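Local coordinates for cellulose biosynthesis protein BcsG (PDB 5OLT), which is required for cellulose biosynthesis, its extramembrane domain, the part described here, being a zinc-bearing member of the alkaline phosphatase family, at residues N31-T36 against Q350-S355; C114-H119 against P315-A320; S229-A232 against I236-Q239; N223-P226 against T231-Y234. All coordinates share one frame; numbering follows the deposited sequence. Where two conformers were deposited one is given.

The four contacts contrast apolar burial with backbone capture. Interactions 1 and 2 are buried and adjoin each other, their centres about 10 Å apart; the carbonyl of V354 in the first takes a hydrogen bond from side-chain NE2 of Q116 in the second. Interaction 1 is wholly apolar, whereas interaction 2 couples one leucine methyl with a water bridge. Interactions 3 and 4 share T231 and A232 and both organise the loop leading into helix 234-255, about 32 to 37 Å between centres from the first pair. Interaction 3 is buried with exposed T231 at its border, and its arginine makes only weak, bent bonds; interaction 4, partly buried, has a sound backbone bond.

Interaction 1 (N31-T36 against Q350-S355); sequences NAWLNT and QTAPVS
The indole of W33 meets the segment Q350-S355 at its edge: the CB methyl of A352 and the CG2 methyl of V354 both lie near the ring plane, at the rim of the six-membered ring. Atom CH2 of W33 is the focus, 3.6 Å from CG2 of V354 and 3.8 Å from CB of A352. The two methyls divide the rim between them, since CZ3 of W33 also approaches V354 CG2 (3.7 Å) while CZ2 of W33 is nearer A352 CB (3.9 Å). Beyond the two segments, Y365 engages the same indole in an edge-to-face arrangement.

Two consecutive residues of helix 27-42 supply the apolar partners. With CG anti to the backbone N (chi1 -176°), W33 swings its long ring out towards the loop, and the next residue, L34, extends CD1 to within 3.9 Å of V354 CG1. V354 therefore works as a forked contact, one methyl for the tryptophan and the other for the leucine. An inverse gamma turn centred on P353 brings the chain round between A352 and V354, and a backbone bond of 3.0 Å from V354 N to A352 O closes it. F37, on the same helix, and I363, on strand 360-365, also touch V354, placing the contact where the N-terminal helix, this loop and the small antiparallel sheet converge.

Because the touching groups are all hydrocarbon, the join depends on shape and on exclusion of water, while the polar indole NE1 is satisfied separately by the carbonyl of P19.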
loop_
_atom_site.group_PDB
_atom_site.type_symbol
_atom_site.label_atom_id
_atom_site.label_comp_id
_atom_site.label_asym_id
_atom_site.label_seq_id
_atom_site.Cartn_x
_atom_site.Cartn_y
_atom_site.Cartn_z
ATOM N N ASN A 31 -15.213 -19.984 9.120
ATOM C CA ASN A 31 -15.188 -20.330 7.693
ATOM C C ASN A 31 -16.299 -19.569 6.948
ATOM O O ASN A 31 -16.083 -18.987 5.866
ATOM C CB ASN A 31 -15.413 -21.854 7.499
ATOM C CG ASN A 31 -14.161 -22.672 7.694
ATOM O OD1 ASN A 31 -13.035 -22.152 7.712
ATOM N ND2 ASN A 31 -14.335 -23.978 7.793
ATOM N N ALA A 32 -17.501 -19.565 7.527
ATOM C CA ALA A 32 -18.625 -18.877 6.899
ATOM C C ALA A 32 -18.353 -17.364 6.804
ATOM O O ALA A 32 -18.653 -16.740 5.791
ATOM C CB ALA A 32 -19.916 -19.150 7.640
ATOM N N TRP A 33 -17.794 -16.782 7.879
ATOM C CA TRP A 33 -17.447 -15.369 7.871
ATOM C C TRP A 33 -16.471 -15.053 6.720
ATOM O O TRP A 33 -16.671 -14.055 6.001
ATOM C CB TRP A 33 -16.872 -14.923 9.230
ATOM C CG TRP A 33 -16.615 -13.457 9.233
ATOM C CD1 TRP A 33 -17.485 -12.473 9.571
ATOM C CD2 TRP A 33 -15.412 -12.796 8.795
ATOM N NE1 TRP A 33 -16.917 -11.245 9.360
ATOM C CE2 TRP A 33 -15.642 -11.413 8.894
ATOM C CE3 TRP A 33 -14.155 -13.255 8.332
ATOM C CZ2 TRP A 33 -14.662 -10.467 8.544
ATOM C CZ3 TRP A 33 -13.188 -12.310 7.971
ATOM C CH2 TRP A 33 -13.447 -10.941 8.082
ATOM N N LEU A 34 -15.456 -15.904 6.551
ATOM C CA LEU A 34 -14.498 -15.647 5.483
ATOM C C LEU A 34 -15.154 -15.688 4.096
ATOM O O LEU A 34 -14.860 -14.852 3.242
ATOM C CB LEU A 34 -13.314 -16.601 5.583
ATOM C CG LEU A 34 -12.161 -16.390 4.577
ATOM C CD1 LEU A 34 -11.439 -15.048 4.843
ATOM C CD2 LEU A 34 -11.171 -17.537 4.635
ATOM N N ASN A 35 -16.015 -16.694 3.865
ATOM C CA ASN A 35 -16.720 -16.734 2.613
ATOM C C ASN A 35 -17.610 -15.507 2.403
ATOM O O ASN A 35 -17.704 -14.993 1.287
ATOM C CB ASN A 35 -17.515 -18.050 2.481
ATOM C CG ASN A 35 -16.669 -19.183 1.927
ATOM O OD1 ASN A 35 -15.908 -18.997 0.977
ATOM N ND2 ASN A 35 -16.767 -20.348 2.545
ATOM N N THR A 36 -18.220 -15.024 3.494
ATOM C CA THR A 36 -19.051 -13.794 3.461
ATOM C C THR A 36 -18.188 -12.577 3.099
ATOM O O THR A 36 -18.589 -11.758 2.281
ATOM C CB THR A 36 -19.779 -13.604 4.792
ATOM O OG1 THR A 36 -20.605 -14.749 4.983
ATOM C CG2 THR A 36 -20.657 -12.357 4.769
ATOM N N GLN A 350 -13.761 0.910 4.142
ATOM C CA GLN A 350 -13.126 0.140 5.230
ATOM C C GLN A 350 -13.047 -1.292 4.766
ATOM O O GLN A 350 -13.900 -1.745 3.987
ATOM C CB GLN A 350 -13.954 0.175 6.522
ATOM C CG GLN A 350 -14.126 1.613 7.008
ATOM C CD GLN A 350 -14.901 1.711 8.291
ATOM O OE1 GLN A 350 -14.715 0.927 9.207
ATOM N NE2 GLN A 350 -15.738 2.752 8.389
ATOM N N THR A 351 -12.025 -1.995 5.241
ATOM C CA THR A 351 -11.803 -3.385 4.838
ATOM C C THR A 351 -11.370 -4.130 6.078
ATOM O O THR A 351 -10.478 -3.671 6.823
ATOM C CB THR A 351 -10.689 -3.474 3.764
ATOM O OG1 THR A 351 -11.043 -2.638 2.645
ATOM C CG2 THR A 351 -10.520 -4.923 3.281
ATOM N N ALA A 352 -11.999 -5.271 6.335
ATOM C CA ALA A 352 -11.594 -6.093 7.481
ATOM C C ALA A 352 -10.144 -6.562 7.278
ATOM O O ALA A 352 -9.709 -6.773 6.117
ATOM C CB ALA A 352 -12.543 -7.291 7.654
ATOM N N PRO A 353 -9.397 -6.718 8.394
ATOM C CA PRO A 353 -7.982 -7.148 8.296
ATOM C C PRO A 353 -7.852 -8.649 8.108
ATOM O O PRO A 353 -7.711 -9.401 9.043
ATOM C CB PRO A 353 -7.386 -6.685 9.627
ATOM C CG PRO A 353 -8.541 -6.780 10.555
ATOM C CD PRO A 353 -9.727 -6.269 9.761
ATOM N N VAL A 354 -7.966 -9.050 6.878
ATOM C CA VAL A 354 -7.799 -10.442 6.472
ATOM C C VAL A 354 -6.497 -10.507 5.696
ATOM O O VAL A 354 -6.253 -9.676 4.816
ATOM C CB VAL A 354 -8.963 -10.867 5.558
ATOM C CG1 VAL A 354 -8.714 -12.262 4.973
ATOM C CG2 VAL A 354 -10.288 -10.780 6.335
ATOM N N SER A 355 -5.651 -11.485 6.015
ATOM C CA SER A 355 -4.370 -11.603 5.322
ATOM C C SER A 355 -4.132 -13.044 4.923
ATOM O O SER A 355 -4.548 -13.974 5.649
ATOM C CB SER A 355 -3.219 -11.145 6.227
ATOM O OG SER A 355 -3.431 -9.802 6.620
#

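Interaction 2 (C114-H119 against P315-A320); sequences CGQPSH and PSSYLA
This is a buried, mixed contact between L319 and the backbone at C114-G115, with a water-mediated link from Q116 to S317, set where the loop after helix 102-110 passes the start of helix 318-328. The apolar half is a methyl against a peptide: CD1 of L319 lies 3.8 Å from the carbonyl carbon of C114 and 4.2 Å from the N of G115. The CG of L319 stands anti to its backbone nitrogen (chi1 -167°), which carries the branch towards the loop, and the backbones come closest between G115 and L319.

The polar half runs through one water molecule. It donates to OE1 of Q116 at 2.7 Å and to OG of S317, also at 2.7 Å, spanning two oxygens that stand 4.4 Å apart. Each side chain has a further partner: NE2 of Q116 bonds to the carbonyl of V354, and OG of S317 bonds to the carbonyl of N96. The Q116 amide is thus held at both ends, which should fix its rotation.

A loop tethered by the C114-C130 disulfide is thereby packed on the opening turn of helix 318-328, within the alpha/beta fold of the alkaline phosphatase family, a mixed sheet flanked by helices.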
loop_
_atom_site.group_PDB
_atom_site.type_symbol
_atom_site.label_atom_id
_atom_site.label_comp_id
_atom_site.label_asym_id
_atom_site.label_seq_id
_atom_site.Cartn_x
_atom_site.Cartn_y
_atom_site.Cartn_z
ATOM N N CYS A 114 -10.325 -2.890 -7.036
ATOM C CA CYS A 114 -11.427 -3.774 -6.664
ATOM C C CYS A 114 -11.190 -4.305 -5.268
ATOM O O CYS A 114 -10.081 -4.206 -4.749
ATOM C CB CYS A 114 -11.500 -4.974 -7.599
ATOM S SG CYS A 114 -12.029 -4.502 -9.254
ATOM N N GLY A 115 -12.230 -4.872 -4.658
ATOM C CA GLY A 115 -12.123 -5.427 -3.331
ATOM C C GLY A 115 -11.125 -6.586 -3.227
ATOM O O GLY A 115 -10.557 -7.081 -4.217
ATOM N N GLN A 116 -10.869 -6.963 -1.997
ATOM C CA GLN A 116 -9.788 -7.897 -1.696
ATOM C C GLN A 116 -10.093 -9.329 -2.172
ATOM O O GLN A 116 -11.089 -9.904 -1.722
ATOM C CB GLN A 116 -9.617 -7.914 -0.179
ATOM C CG GLN A 116 -8.459 -8.812 0.245
ATOM C CD GLN A 116 -8.031 -8.618 1.681
ATOM O OE1 GLN A 116 -8.011 -7.496 2.174
ATOM N NE2 GLN A 116 -7.640 -9.678 2.338
ATOM N N PRO A 117 -9.198 -9.920 -2.980
ATOM C CA PRO A 117 -9.393 -11.323 -3.398
ATOM C C PRO A 117 -8.716 -12.320 -2.476
ATOM O O PRO A 117 -7.773 -11.991 -1.742
ATOM C CB PRO A 117 -8.666 -11.378 -4.734
ATOM C CG PRO A 117 -7.549 -10.375 -4.624
ATOM C CD PRO A 117 -8.126 -9.259 -3.760
ATOM N N SER A 118 -9.156 -13.574 -2.552
ATOM C CA SER A 118 -8.373 -14.675 -1.977
ATOM C C SER A 118 -7.011 -14.754 -2.639
ATOM O O SER A 118 -6.801 -14.223 -3.746
ATOM C CB SER A 118 -9.125 -16.007 -2.157
ATOM O OG SER A 118 -9.207 -16.295 -3.552
ATOM N N HIS A 119 -6.080 -15.432 -1.961
ATOM C CA HIS A 119 -4.781 -15.622 -2.530
ATOM C C HIS A 119 -4.835 -16.323 -3.913
ATOM O O HIS A 119 -4.134 -15.904 -4.833
ATOM C CB HIS A 119 -3.881 -16.375 -1.553
ATOM C CG HIS A 119 -2.488 -16.525 -2.043
ATOM N ND1 HIS A 119 -1.515 -15.572 -1.827
ATOM C CD2 HIS A 119 -1.903 -17.509 -2.761
ATOM C CE1 HIS A 119 -0.373 -15.981 -2.359
ATOM N NE2 HIS A 119 -0.586 -17.158 -2.940
ATOM N N PRO A 315 -10.298 0.332 10.026
ATOM C CA PRO A 315 -9.567 -0.744 9.309
ATOM C C PRO A 315 -9.623 -0.486 7.799
ATOM O O PRO A 315 -10.713 -0.287 7.242
ATOM C CB PRO A 315 -10.368 -2.001 9.655
ATOM C CG PRO A 315 -11.010 -1.685 10.948
ATOM C CD PRO A 315 -11.350 -0.228 10.909
ATOM N N SER A 316 -8.461 -0.440 7.145
ATOM C CA SER A 316 -8.358 -0.032 5.754
ATOM C C SER A 316 -7.420 -0.962 5.011
ATOM O O SER A 316 -6.626 -1.710 5.619
ATOM C CB SER A 316 -7.748 1.374 5.696
ATOM O OG SER A 316 -8.565 2.317 6.394
ATOM N N SER A 317 -7.485 -0.888 3.701
ATOM C CA SER A 317 -6.490 -1.571 2.878
ATOM C C SER A 317 -6.432 -0.883 1.515
ATOM O O SER A 317 -6.808 0.318 1.401
ATOM C CB SER A 317 -6.831 -3.088 2.765
ATOM O OG SER A 317 -5.715 -3.789 2.225
ATOM N N TYR A 318 -5.981 -1.613 0.481
ATOM C CA TYR A 318 -5.687 -0.995 -0.821
ATOM C C TYR A 318 -6.861 -0.259 -1.442
ATOM O O TYR A 318 -6.654 0.745 -2.152
ATOM C CB TYR A 318 -5.157 -2.035 -1.793
ATOM C CG TYR A 318 -3.947 -2.741 -1.230
ATOM C CD1 TYR A 318 -2.719 -2.076 -1.119
ATOM C CD2 TYR A 318 -4.041 -4.051 -0.742
ATOM C CE1 TYR A 318 -1.603 -2.706 -0.563
ATOM C CE2 TYR A 318 -2.944 -4.695 -0.179
ATOM C CZ TYR A 318 -1.717 -4.034 -0.113
ATOM O OH TYR A 318 -0.620 -4.649 0.467
ATOM N N LEU A 319 -8.084 -0.741 -1.216
ATOM C CA LEU A 319 -9.236 -0.094 -1.836
ATOM C C LEU A 319 -9.323 1.382 -1.421
ATOM O O LEU A 319 -9.728 2.229 -2.241
ATOM C CB LEU A 319 -10.542 -0.838 -1.510
ATOM C CG LEU A 319 -11.771 -0.452 -2.337
ATOM C CD1 LEU A 319 -11.583 -0.813 -3.813
ATOM C CD2 LEU A 319 -13.001 -1.131 -1.753
ATOM N N ALA A 320 -8.936 1.696 -0.175
ATOM C CA ALA A 320 -8.952 3.100 0.281
ATOM C C ALA A 320 -7.930 3.965 -0.463
ATOM O O ALA A 320 -8.188 5.175 -0.661
ATOM C CB ALA A 320 -8.719 3.183 1.781
HETATM O O HOH W 1 -6.942 -5.606 0.578
#

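Interaction 3 (S229-A232 against I236-Q239); sequences SKTA and IRAQ
R237 reaches back to A232 through a side chain that leaves with CG beside the backbone N and then bends at chi3 (-76°), turning the guanidinium onto the carbonyl oxygen of A232. The setting is the N-terminal end of helix 234-255, with D233 at the N-cap position and R237 in the first turn.

The carbonyl oxygen lies near the plane of the guanidinium, at its edge, where NE and NH2 of R237 both point towards it. Each bond to A232 O is weak, with a length of 3.0 Å but a strongly bent angle, 124° for NE and 128° for NH2. Such a fork shares one acceptor between two donors, so neither can be straight; NE is also weakly bonded to the carbonyl of D233. The stronger polar hold lies outside the two segments, where NH1 bonds to the carbonyls of P218 and H220; the arginine thereby gathers several loop carbonyls around one charge.

The aliphatic part of R237 packs as well. CD of R237 lies 3.7 Å from the CB methyl of A232, so the alanine is engaged from both its carbonyl and its side chain. At the far end, the CG2 methyl of T231 comes 3.7 Å from R237 NH2, obliquely to the guanidinium plane.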
loop_
_atom_site.group_PDB
_atom_site.type_symbol
_atom_site.label_atom_id
_atom_site.label_comp_id
_atom_site.label_asym_id
_atom_site.label_seq_id
_atom_site.Cartn_x
_atom_site.Cartn_y
_atom_site.Cartn_z
ATOM N N SER A 229 30.453 -7.621 6.164
ATOM C CA SER A 229 29.940 -8.963 6.333
ATOM C C SER A 229 28.549 -9.071 6.976
ATOM O O SER A 229 27.643 -9.709 6.414
ATOM C CB SER A 229 30.930 -9.804 7.129
ATOM O OG SER A 229 30.516 -11.143 7.074
ATOM N N LYS A 230 28.372 -8.436 8.125
ATOM C CA LYS A 230 27.099 -8.483 8.862
ATOM C C LYS A 230 25.998 -7.709 8.091
ATOM O O LYS A 230 26.291 -6.665 7.441
ATOM C CB LYS A 230 27.308 -7.888 10.269
ATOM C CG LYS A 230 28.052 -6.547 10.242
ATOM C CD LYS A 230 28.182 -5.820 11.576
ATOM C CE LYS A 230 28.721 -4.394 11.379
ATOM N NZ LYS A 230 30.160 -4.279 10.976
ATOM N N THR A 231 24.773 -8.232 8.148
ATOM C CA THR A 231 23.552 -7.524 7.736
ATOM C C THR A 231 23.567 -6.161 8.421
ATOM O O THR A 231 23.891 -6.045 9.622
ATOM C CB THR A 231 22.271 -8.301 8.137
ATOM O OG1 THR A 231 22.250 -9.558 7.454
ATOM C CG2 THR A 231 20.958 -7.561 7.767
ATOM N N ALA A 232 23.293 -5.124 7.639
ATOM C CA ALA A 232 23.207 -3.769 8.209
ATOM C C ALA A 232 22.079 -3.715 9.205
ATOM O O ALA A 232 21.043 -4.340 8.998
ATOM C CB ALA A 232 23.005 -2.756 7.101
ATOM N N ILE A 236 19.317 1.360 11.296
ATOM C CA ILE A 236 20.180 2.207 10.478
ATOM C C ILE A 236 19.636 2.340 9.060
ATOM O O ILE A 236 19.537 3.460 8.529
ATOM C CB ILE A 236 21.622 1.636 10.444
ATOM C CG1 ILE A 236 22.269 1.723 11.836
ATOM C CG2 ILE A 236 22.490 2.315 9.361
ATOM C CD1 ILE A 236 22.597 3.150 12.319
ATOM N N ARG A 237 19.209 1.212 8.483
ATOM C CA ARG A 237 18.642 1.255 7.139
ATOM C C ARG A 237 17.339 2.024 7.089
ATOM O O ARG A 237 17.056 2.732 6.108
ATOM C CB ARG A 237 18.494 -0.153 6.582
ATOM C CG ARG A 237 19.855 -0.787 6.261
ATOM C CD ARG A 237 19.640 -2.190 5.759
ATOM N NE ARG A 237 19.321 -3.076 6.872
ATOM C CZ ARG A 237 18.529 -4.144 6.798
ATOM N NH1 ARG A 237 17.804 -4.370 5.693
ATOM N NH2 ARG A 237 18.376 -4.925 7.862
ATOM N N ALA A 238 16.514 1.848 8.123
ATOM C CA ALA A 238 15.201 2.530 8.137
ATOM C C ALA A 238 15.394 4.025 8.339
ATOM O O ALA A 238 14.767 4.817 7.632
ATOM C CB ALA A 238 14.302 1.920 9.198
ATOM N N GLN A 239 16.284 4.435 9.267
ATOM C CA GLN A 239 16.600 5.849 9.401
ATOM C C GLN A 239 17.106 6.437 8.078
ATOM O O GLN A 239 16.694 7.547 7.700
ATOM C CB GLN A 239 17.652 6.013 10.507
ATOM C CG GLN A 239 18.117 7.457 10.681
ATOM C CD GLN A 239 17.117 8.357 11.393
ATOM O OE1 GLN A 239 16.343 7.896 12.272
ATOM N NE2 GLN A 239 17.154 9.662 11.065
#

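Interaction 4 (N223-P226 against T231-Y234); sequences NHFP and TADY
N223 makes the main bond with T231-Y234: its carbonyl oxygen accepts the N-H of A232 at 2.9 Å. The connection between strand 210-216 and helix 234-255 folds back on itself here, and this backbone bond joins its two arms just before the helix N-cap, D233. The bond is fairly straight, 155° at the hydrogen, and the donor sits in the carbonyl plane. That oxygen has further neighbours, because the CA-H of T231 makes a C-H...O contact with it at 3.4 Å and the CG2 methyl of T231 also packs against it. The side chain of N223 turns elsewhere, OD1 accepting from the N of F183 and ND2 donating to the carbonyl of P218, so it pins the loop to P218 of the same connection and to F183.

H224 follows with a looser, largely backbone contact. Its CB passes T231 CA at 4.3 Å, and the imidazole leads away from the second segment. Beyond, L181 on strand 178-181 pairs with H224 through a backbone hydrogen bond, which joins the loop to the small two-stranded sheet.

F225 then brings its ring back against A232, CG standing beside the backbone N (chi1 -67°). L180 and I236 also touch this phenyl group, so it bridges strand 178-181 and the start of helix 234-255. The alanine methyl makes an off-centre CH-pi contact, with A232 CB 4.3 Å from the centroid of the F225 ring and 30° from the ring normal; the nearest ring atom is F225 CE2, 3.8 Å from that CB.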
loop_
_atom_site.group_PDB
_atom_site.type_symbol
_atom_site.label_atom_id
_atom_site.label_comp_id
_atom_site.label_asym_id
_atom_site.label_seq_id
_atom_site.Cartn_x
_atom_site.Cartn_y
_atom_site.Cartn_z
ATOM N N ASN A 223 20.395 -7.608 3.750
ATOM C CA ASN A 223 21.087 -6.546 3.021
ATOM C C ASN A 223 22.235 -6.018 3.841
ATOM O O ASN A 223 22.146 -5.876 5.064
ATOM C CB ASN A 223 20.148 -5.390 2.727
ATOM C CG ASN A 223 19.100 -5.737 1.682
ATOM O OD1 ASN A 223 19.168 -6.786 1.012
ATOM N ND2 ASN A 223 18.117 -4.870 1.543
ATOM N N HIS A 224 23.334 -5.711 3.161
ATOM C CA HIS A 224 24.535 -5.218 3.844
ATOM C C HIS A 224 25.208 -4.083 3.092
ATOM O O HIS A 224 25.026 -3.938 1.898
ATOM C CB HIS A 224 25.517 -6.355 4.067
ATOM C CG HIS A 224 25.833 -7.141 2.841
ATOM N ND1 HIS A 224 25.035 -8.179 2.393
ATOM C CD2 HIS A 224 26.856 -7.039 1.950
ATOM C CE1 HIS A 224 25.558 -8.685 1.280
ATOM N NE2 HIS A 224 26.656 -8.008 0.987
ATOM N N PHE A 225 25.954 -3.243 3.809
ATOM C CA PHE A 225 26.778 -2.243 3.132
ATOM C C PHE A 225 27.874 -2.963 2.325
ATOM O O PHE A 225 28.324 -4.031 2.738
ATOM C CB PHE A 225 27.394 -1.279 4.130
ATOM C CG PHE A 225 26.387 -0.417 4.816
ATOM C CD1 PHE A 225 25.584 0.462 4.087
ATOM C CD2 PHE A 225 26.213 -0.499 6.201
ATOM C CE1 PHE A 225 24.639 1.256 4.743
ATOM C CE2 PHE A 225 25.279 0.295 6.854
ATOM C CZ PHE A 225 24.481 1.157 6.119
ATOM N N PRO A 226 28.255 -2.412 1.151
ATOM C CA PRO A 226 29.241 -3.124 0.319
ATOM C C PRO A 226 30.499 -3.359 1.124
ATOM O O PRO A 226 30.985 -2.473 1.814
ATOM C CB PRO A 226 29.485 -2.147 -0.831
ATOM C CG PRO A 226 28.178 -1.408 -0.961
ATOM C CD PRO A 226 27.682 -1.236 0.454
ATOM N N THR A 231 24.773 -8.232 8.148
ATOM C CA THR A 231 23.552 -7.524 7.736
ATOM C C THR A 231 23.567 -6.161 8.421
ATOM O O THR A 231 23.891 -6.045 9.622
ATOM C CB THR A 231 22.271 -8.301 8.137
ATOM O OG1 THR A 231 22.250 -9.558 7.454
ATOM C CG2 THR A 231 20.958 -7.561 7.767
ATOM N N ALA A 232 23.293 -5.124 7.639
ATOM C CA ALA A 232 23.207 -3.769 8.209
ATOM C C ALA A 232 22.079 -3.715 9.205
ATOM O O ALA A 232 21.043 -4.340 8.998
ATOM C CB ALA A 232 23.005 -2.756 7.101
ATOM N N ASP A 233 22.265 -2.984 10.296
ATOM C CA ASP A 233 21.200 -2.918 11.278
ATOM C C ASP A 233 19.921 -2.368 10.638
ATOM O O ASP A 233 19.952 -1.397 9.868
ATOM C CB ASP A 233 21.612 -2.040 12.452
ATOM C CG ASP A 233 20.757 -2.279 13.675
ATOM O OD1 ASP A 233 21.064 -3.205 14.463
ATOM O OD2 ASP A 233 19.772 -1.538 13.854
ATOM N N TYR A 234 18.798 -2.978 10.980
ATOM C CA TYR A 234 17.503 -2.512 10.452
ATOM C C TYR A 234 17.246 -1.032 10.797
ATOM O O TYR A 234 16.797 -0.273 9.918
ATOM C CB TYR A 234 16.357 -3.373 10.987
ATOM C CG TYR A 234 14.984 -3.015 10.407
ATOM C CD1 TYR A 234 14.201 -1.995 10.951
ATOM C CD2 TYR A 234 14.456 -3.738 9.345
ATOM C CE1 TYR A 234 12.975 -1.652 10.405
ATOM C CE2 TYR A 234 13.213 -3.428 8.804
ATOM C CZ TYR A 234 12.472 -2.397 9.364
ATOM O OH TYR A 234 11.239 -2.069 8.854
#